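Local coordinates for cell wall surface anchor family protein (Streptococcus pneumoniae, PDB 4OQ1), which probably helps anchor the pneumococcal pilus to the cell wall as an ancillary pilin built around CnaB-type immunoglobulin-like domains, at residues F209-E222 against L234-I248. The protein carries 3 engineered substitutions. Sequence-based numbering, arbitrary orientation.
Sequences FVTNLPLGNYRFKE and LDTDVQLVDHQLVTI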
loop_
_atom_site.group_PDB
_atom_site.type_symbol
_atom_site.label_atom_id
_atom_site.label_comp_id
_atom_site.label_asym_id
_atom_site.label_seq_id
_atom_site.Cartn_x
_atom_site.Cartn_y
_atom_site.Cartn_z
ATOM N N PHE A 209 0.984 -8.385 1.257
ATOM C CA PHE A 209 -0.281 -9.179 1.295
ATOM C C PHE A 209 -1.470 -8.277 1.358
ATOM O O PHE A 209 -1.576 -7.456 2.284
ATOM C CB PHE A 209 -0.256 -10.144 2.509
ATOM C CG PHE A 209 -1.317 -11.214 2.469
ATOM C CD1 PHE A 209 -1.149 -12.308 1.682
ATOM C CD2 PHE A 209 -2.440 -11.127 3.251
ATOM C CE1 PHE A 209 -2.122 -13.315 1.603
ATOM C CE2 PHE A 209 -3.429 -12.134 3.203
ATOM C CZ PHE A 209 -3.258 -13.222 2.367
ATOM N N VAL A 210 -2.332 -8.360 0.346
ATOM C CA VAL A 210 -3.522 -7.511 0.245
ATOM C C VAL A 210 -4.762 -8.364 0.153
ATOM O O VAL A 210 -4.902 -9.194 -0.788
ATOM C CB VAL A 210 -3.489 -6.610 -1.005
ATOM C CG1 VAL A 210 -4.666 -5.664 -0.965
ATOM C CG2 VAL A 210 -2.155 -5.846 -1.015
ATOM N N THR A 211 -5.712 -8.104 1.043
ATOM C CA THR A 211 -7.023 -8.777 1.026
ATOM C C THR A 211 -8.198 -7.905 0.590
ATOM O O THR A 211 -8.155 -6.689 0.703
ATOM C CB THR A 211 -7.325 -9.384 2.392
ATOM O OG1 THR A 211 -7.397 -8.394 3.406
ATOM C CG2 THR A 211 -6.267 -10.308 2.786
ATOM N N ASN A 212 -9.272 -8.556 0.133
ATOM C CA ASN A 212 -10.578 -7.957 -0.095
ATOM C C ASN A 212 -10.674 -7.047 -1.288
ATOM O O ASN A 212 -11.618 -6.299 -1.421
ATOM C CB ASN A 212 -11.021 -7.167 1.106
ATOM C CG ASN A 212 -12.481 -6.929 1.116
ATOM O OD1 ASN A 212 -13.245 -7.871 1.115
ATOM N ND2 ASN A 212 -12.893 -5.672 1.041
ATOM N N LEU A 213 -9.659 -7.058 -2.139
ATOM C CA LEU A 213 -9.787 -6.414 -3.382
ATOM C C LEU A 213 -11.010 -6.954 -4.171
ATOM O O LEU A 213 -11.195 -8.145 -4.211
ATOM C CB LEU A 213 -8.534 -6.679 -4.244
ATOM C CG LEU A 213 -7.253 -5.948 -3.760
ATOM C CD1 LEU A 213 -6.088 -6.443 -4.591
ATOM C CD2 LEU A 213 -7.339 -4.408 -3.749
ATOM N N PRO A 214 -11.805 -6.084 -4.821
ATOM C CA PRO A 214 -12.812 -6.608 -5.718
ATOM C C PRO A 214 -12.178 -7.478 -6.782
ATOM O O PRO A 214 -10.982 -7.333 -7.077
ATOM C CB PRO A 214 -13.412 -5.357 -6.375
ATOM C CG PRO A 214 -13.024 -4.212 -5.538
ATOM C CD PRO A 214 -11.950 -4.633 -4.613
ATOM N N LEU A 215 -12.939 -8.445 -7.304
ATOM C CA LEU A 215 -12.553 -9.141 -8.508
ATOM C C LEU A 215 -12.167 -8.160 -9.630
ATOM O O LEU A 215 -12.794 -7.141 -9.814
ATOM C CB LEU A 215 -13.663 -10.071 -8.955
ATOM C CG LEU A 215 -14.113 -11.139 -7.934
ATOM C CD1 LEU A 215 -15.288 -11.897 -8.514
ATOM C CD2 LEU A 215 -12.996 -12.072 -7.569
ATOM N N GLY A 216 -11.088 -8.475 -10.360
ATOM C CA GLY A 216 -10.684 -7.646 -11.428
ATOM C C GLY A 216 -9.173 -7.712 -11.704
ATOM O O GLY A 216 -8.461 -8.607 -11.191
ATOM N N ASN A 217 -8.731 -6.723 -12.485
ATOM C CA ASN A 217 -7.350 -6.637 -12.979
ATOM C C ASN A 217 -6.637 -5.521 -12.237
ATOM O O ASN A 217 -7.197 -4.431 -12.035
ATOM C CB ASN A 217 -7.323 -6.334 -14.453
ATOM C CG ASN A 217 -7.864 -7.484 -15.268
ATOM O OD1 ASN A 217 -7.359 -8.576 -15.175
ATOM N ND2 ASN A 217 -8.944 -7.244 -16.021
ATOM N N TYR A 218 -5.430 -5.879 -11.758
ATOM C CA TYR A 218 -4.636 -4.950 -10.929
ATOM C C TYR A 218 -3.182 -4.929 -11.443
ATOM O O TYR A 218 -2.759 -5.818 -12.143
ATOM C CB TYR A 218 -4.664 -5.348 -9.406
ATOM C CG TYR A 218 -6.036 -5.203 -8.823
ATOM C CD1 TYR A 218 -6.912 -6.286 -8.853
ATOM C CD2 TYR A 218 -6.491 -3.988 -8.338
ATOM C CE1 TYR A 218 -8.182 -6.169 -8.374
ATOM C CE2 TYR A 218 -7.800 -3.824 -7.885
ATOM C CZ TYR A 218 -8.647 -4.943 -7.879
ATOM O OH TYR A 218 -9.940 -4.827 -7.355
ATOM N N ARG A 219 -2.441 -3.935 -10.950
ATOM C CA ARG A 219 -1.027 -3.753 -11.277
ATOM C C ARG A 219 -0.320 -3.196 -10.029
ATOM O O ARG A 219 -0.793 -2.212 -9.425
ATOM C CB ARG A 219 -1.039 -2.770 -12.371
ATOM C CG ARG A 219 0.232 -2.368 -13.005
ATOM C CD ARG A 219 -0.239 -1.652 -14.291
ATOM N NE ARG A 219 -0.678 -2.491 -15.405
ATOM C CZ ARG A 219 -1.238 -1.994 -16.519
ATOM N NH1 ARG A 219 -1.525 -0.725 -16.611
ATOM N NH2 ARG A 219 -1.616 -2.756 -17.513
ATOM N N PHE A 220 0.784 -3.864 -9.654
ATOM C CA PHE A 220 1.670 -3.371 -8.635
ATOM C C PHE A 220 2.848 -2.613 -9.327
ATOM O O PHE A 220 3.547 -3.204 -10.143
ATOM C CB PHE A 220 2.205 -4.512 -7.780
ATOM C CG PHE A 220 1.273 -5.039 -6.794
ATOM C CD1 PHE A 220 1.349 -4.639 -5.474
ATOM C CD2 PHE A 220 0.411 -6.095 -7.114
ATOM C CE1 PHE A 220 0.495 -5.184 -4.521
ATOM C CE2 PHE A 220 -0.419 -6.653 -6.144
ATOM C CZ PHE A 220 -0.382 -6.184 -4.862
ATOM N N LYS A 221 2.992 -1.307 -9.053
ATOM C CA LYS A 221 4.026 -0.499 -9.635
ATOM C C LYS A 221 5.122 -0.211 -8.701
ATOM O O LYS A 221 4.883 0.259 -7.600
ATOM C CB LYS A 221 3.459 0.842 -10.134
ATOM C CG LYS A 221 2.164 0.750 -10.867
ATOM C CD LYS A 221 1.697 2.145 -11.266
ATOM C CE LYS A 221 2.568 2.840 -12.286
ATOM N NZ LYS A 221 2.386 2.132 -13.579
ATOM N N GLU A 222 6.355 -0.515 -9.109
ATOM C CA GLU A 222 7.511 -0.400 -8.179
ATOM C C GLU A 222 8.053 1.037 -8.095
ATOM O O GLU A 222 9.113 1.353 -8.645
ATOM C CB GLU A 222 8.623 -1.362 -8.572
ATOM C CG GLU A 222 9.714 -1.426 -7.557
ATOM C CD GLU A 222 10.678 -2.606 -7.767
ATOM O OE1 GLU A 222 10.420 -3.463 -8.603
ATOM O OE2 GLU A 222 11.739 -2.581 -7.108
ATOM N N LEU A 234 8.702 -2.318 -14.138
ATOM C CA LEU A 234 8.012 -1.424 -13.203
ATOM C C LEU A 234 6.620 -1.945 -12.677
ATOM O O LEU A 234 6.256 -1.869 -11.487
ATOM C CB LEU A 234 7.780 -0.103 -13.887
ATOM C CG LEU A 234 7.446 0.980 -12.871
ATOM C CD1 LEU A 234 8.644 1.220 -12.019
ATOM C CD2 LEU A 234 7.052 2.283 -13.580
ATOM N N ASP A 235 5.838 -2.432 -13.641
ATOM C CA ASP A 235 4.494 -2.950 -13.420
ATOM C C ASP A 235 4.467 -4.472 -13.391
ATOM O O ASP A 235 5.052 -5.119 -14.261
ATOM C CB ASP A 235 3.629 -2.466 -14.630
ATOM C CG ASP A 235 3.375 -1.048 -14.594
ATOM O OD1 ASP A 235 3.468 -0.474 -13.475
ATOM O OD2 ASP A 235 3.043 -0.457 -15.656
ATOM N N THR A 236 3.777 -5.056 -12.400
ATOM C CA THR A 236 3.532 -6.488 -12.377
ATOM C C THR A 236 1.992 -6.644 -12.246
ATOM O O THR A 236 1.364 -6.213 -11.267
ATOM C CB THR A 236 4.295 -7.194 -11.218
ATOM O OG1 THR A 236 5.694 -7.014 -11.398
ATOM C CG2 THR A 236 3.992 -8.673 -11.269
ATOM N N ASP A 237 1.395 -7.283 -13.235
ATOM C CA ASP A 237 -0.046 -7.399 -13.369
ATOM C C ASP A 237 -0.555 -8.567 -12.606
ATOM O O ASP A 237 0.135 -9.576 -12.403
ATOM C CB ASP A 237 -0.415 -7.543 -14.877
ATOM C CG ASP A 237 -0.574 -6.192 -15.560
ATOM O OD1 ASP A 237 -0.006 -5.131 -15.140
ATOM O OD2 ASP A 237 -1.314 -6.178 -16.554
ATOM N N VAL A 238 -1.783 -8.476 -12.144
ATOM C CA VAL A 238 -2.316 -9.618 -11.387
ATOM C C VAL A 238 -3.832 -9.555 -11.597
ATOM O O VAL A 238 -4.382 -8.476 -11.795
ATOM C CB VAL A 238 -1.930 -9.601 -9.890
ATOM C CG1 VAL A 238 -2.615 -8.528 -9.177
ATOM C CG2 VAL A 238 -2.362 -10.911 -9.254
ATOM N N GLN A 239 -4.447 -10.733 -11.716
ATOM C CA GLN A 239 -5.880 -10.865 -12.011
ATOM C C GLN A 239 -6.501 -11.703 -10.909
ATOM O O GLN A 239 -6.005 -12.814 -10.564
ATOM C CB GLN A 239 -6.125 -11.504 -13.356
ATOM C CG GLN A 239 -7.635 -11.580 -13.728
ATOM C CD GLN A 239 -7.895 -12.225 -15.103
ATOM O OE1 GLN A 239 -7.749 -13.433 -15.298
ATOM N NE2 GLN A 239 -8.215 -11.398 -16.057
ATOM N N LEU A 240 -7.542 -11.142 -10.321
ATOM C CA LEU A 240 -8.291 -11.804 -9.224
ATOM C C LEU A 240 -9.627 -12.215 -9.826
ATOM O O LEU A 240 -10.375 -11.360 -10.231
ATOM C CB LEU A 240 -8.493 -10.894 -8.041
ATOM C CG LEU A 240 -7.155 -10.393 -7.560
ATOM C CD1 LEU A 240 -7.421 -9.546 -6.342
ATOM C CD2 LEU A 240 -6.266 -11.592 -7.194
ATOM N N VAL A 241 -9.809 -13.530 -10.052
ATOM C CA VAL A 241 -11.070 -14.011 -10.676
ATOM C C VAL A 241 -11.939 -14.715 -9.623
ATOM O O VAL A 241 -13.063 -15.076 -9.924
ATOM C CB VAL A 241 -10.866 -14.960 -11.863
ATOM C CG1 VAL A 241 -9.976 -14.342 -12.939
ATOM C CG2 VAL A 241 -10.277 -16.273 -11.389
ATOM N N ASP A 242 -11.458 -14.884 -8.397
ATOM C CA ASP A 242 -12.183 -15.626 -7.343
ATOM C C ASP A 242 -11.430 -15.452 -6.066
ATOM O O ASP A 242 -10.617 -14.556 -5.999
ATOM C CB ASP A 242 -12.381 -17.117 -7.665
ATOM C CG ASP A 242 -11.107 -17.845 -7.928
ATOM O OD1 ASP A 242 -10.113 -17.538 -7.281
ATOM O OD2 ASP A 242 -11.106 -18.740 -8.817
ATOM N N HIS A 243 -11.662 -16.283 -5.072
ATOM C CA HIS A 243 -11.124 -16.021 -3.744
ATOM C C HIS A 243 -9.841 -16.772 -3.381
ATOM O O HIS A 243 -9.346 -16.655 -2.247
ATOM C CB HIS A 243 -12.162 -16.366 -2.700
ATOM C CG HIS A 243 -13.342 -15.456 -2.687
ATOM N ND1 HIS A 243 -14.543 -15.806 -2.097
ATOM C CD2 HIS A 243 -13.504 -14.198 -3.149
ATOM C CE1 HIS A 243 -15.393 -14.801 -2.202
ATOM N NE2 HIS A 243 -14.786 -13.817 -2.839
ATOM N N GLN A 244 -9.324 -17.527 -4.325
ATOM C CA GLN A 244 -8.123 -18.351 -4.133
ATOM C C GLN A 244 -6.865 -17.403 -4.083
ATOM O O GLN A 244 -6.832 -16.471 -4.822
ATOM C CB GLN A 244 -7.991 -19.281 -5.357
ATOM C CG GLN A 244 -7.033 -20.461 -5.183
ATOM C CD GLN A 244 -6.654 -21.106 -6.531
ATOM O OE1 GLN A 244 -7.415 -21.033 -7.505
ATOM N NE2 GLN A 244 -5.465 -21.714 -6.598
ATOM N N LEU A 245 -5.920 -17.654 -3.195
ATOM C CA LEU A 245 -4.620 -16.899 -3.181
ATOM C C LEU A 245 -3.969 -16.882 -4.535
ATOM O O LEU A 245 -3.796 -17.929 -5.184
ATOM C CB LEU A 245 -3.701 -17.471 -2.165
ATOM C CG LEU A 245 -2.286 -16.859 -2.092
ATOM C CD1 LEU A 245 -2.331 -15.440 -1.549
ATOM C CD2 LEU A 245 -1.385 -17.739 -1.258
ATOM N N VAL A 246 -3.641 -15.666 -5.013
ATOM C CA VAL A 246 -2.741 -15.432 -6.151
ATOM C C VAL A 246 -1.387 -14.863 -5.640
ATOM O O VAL A 246 -1.366 -13.935 -4.861
ATOM C CB VAL A 246 -3.382 -14.476 -7.112
ATOM C CG1 VAL A 246 -2.464 -14.323 -8.290
ATOM C CG2 VAL A 246 -4.720 -15.008 -7.578
ATOM N N THR A 247 -0.290 -15.541 -5.961
ATOM C CA THR A 247 1.080 -15.130 -5.624
ATOM C C THR A 247 1.823 -14.687 -6.880
ATOM O O THR A 247 1.747 -15.396 -7.894
ATOM C CB THR A 247 1.770 -16.314 -4.934
ATOM O OG1 THR A 247 1.046 -16.591 -3.726
ATOM C CG2 THR A 247 3.175 -15.994 -4.560
ATOM N N ILE A 248 2.431 -13.468 -6.867
ATOM C CA ILE A 248 3.223 -12.989 -7.944
ATOM C C ILE A 248 4.621 -12.683 -7.329
ATOM O O ILE A 248 4.748 -12.295 -6.125
ATOM C CB ILE A 248 2.702 -11.675 -8.641
ATOM C CG1 ILE A 248 2.350 -10.645 -7.618
ATOM C CG2 ILE A 248 1.491 -11.906 -9.507
ATOM C CD1 ILE A 248 2.233 -9.254 -8.244
HETATM O O HOH W 1 -4.218 -8.929 -15.056
HETATM O O HOH W 2 0.494 1.877 -15.416
#
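Tyr218 and Val238 form a hydrogen-bonded antiparallel pair at the middle of a two-strand ladder, strand 216-222 against 235-240, whose axes run at 157° to each other. Seven backbone bonds, from Gly216-Leu240 to Glu222-Leu234, fix the register; Tyr218 N reaches Val238 O at 2.8 Å.

The tightly packed face carries Tyr218, Phe220, Val238 and Leu240. Val238 CG1 lies 3.8 Å from Tyr218 CB and also touches the edge of the Phe220 ring, whose CD2 meets Ile248 CD1. Leu240 CD1 lies alongside both Leu213 CB (3.7 Å) and Tyr218 CE1 (4.0 Å), meeting the ring obliquely, and Leu213 CD1 sits over the centre of one ring face. Tyr218 OH donates to Pro214 O at 2.7 Å from above the carbonyl plane, tying the buried ring to the turn between strands. Val151 and Leu153 of strand 150-157 extend this apolar layer, joining the two sheets of the CnaB-type sandwich.

The opposite face is polar. Arg219, buried within it, turns CG anti to its own N (chi1 -178°), then bends at chi3, bringing NE to the syn side of Asp237 OD1 at 2.7 Å, the oxygen lying in the guanidinium plane. Lys221 places NZ 2.8 Å from Asp235 OD1, on its syn lone pair. The solvent side is the rim, where Asp237 and Gln239 are exposed; there Gln239 NE2 donates to Asn217 OD1 at 3.1 Å.

Two salt bridges across non-hydrogen-bonded pairs thus reinforce the polar face, and Arg219's guanidinium, probably charged, bonds Asp237, Asp176 in the loop after strand 167-174 and Ser178 on strand 177-185, tying strand 235-240 to that part of the sheet.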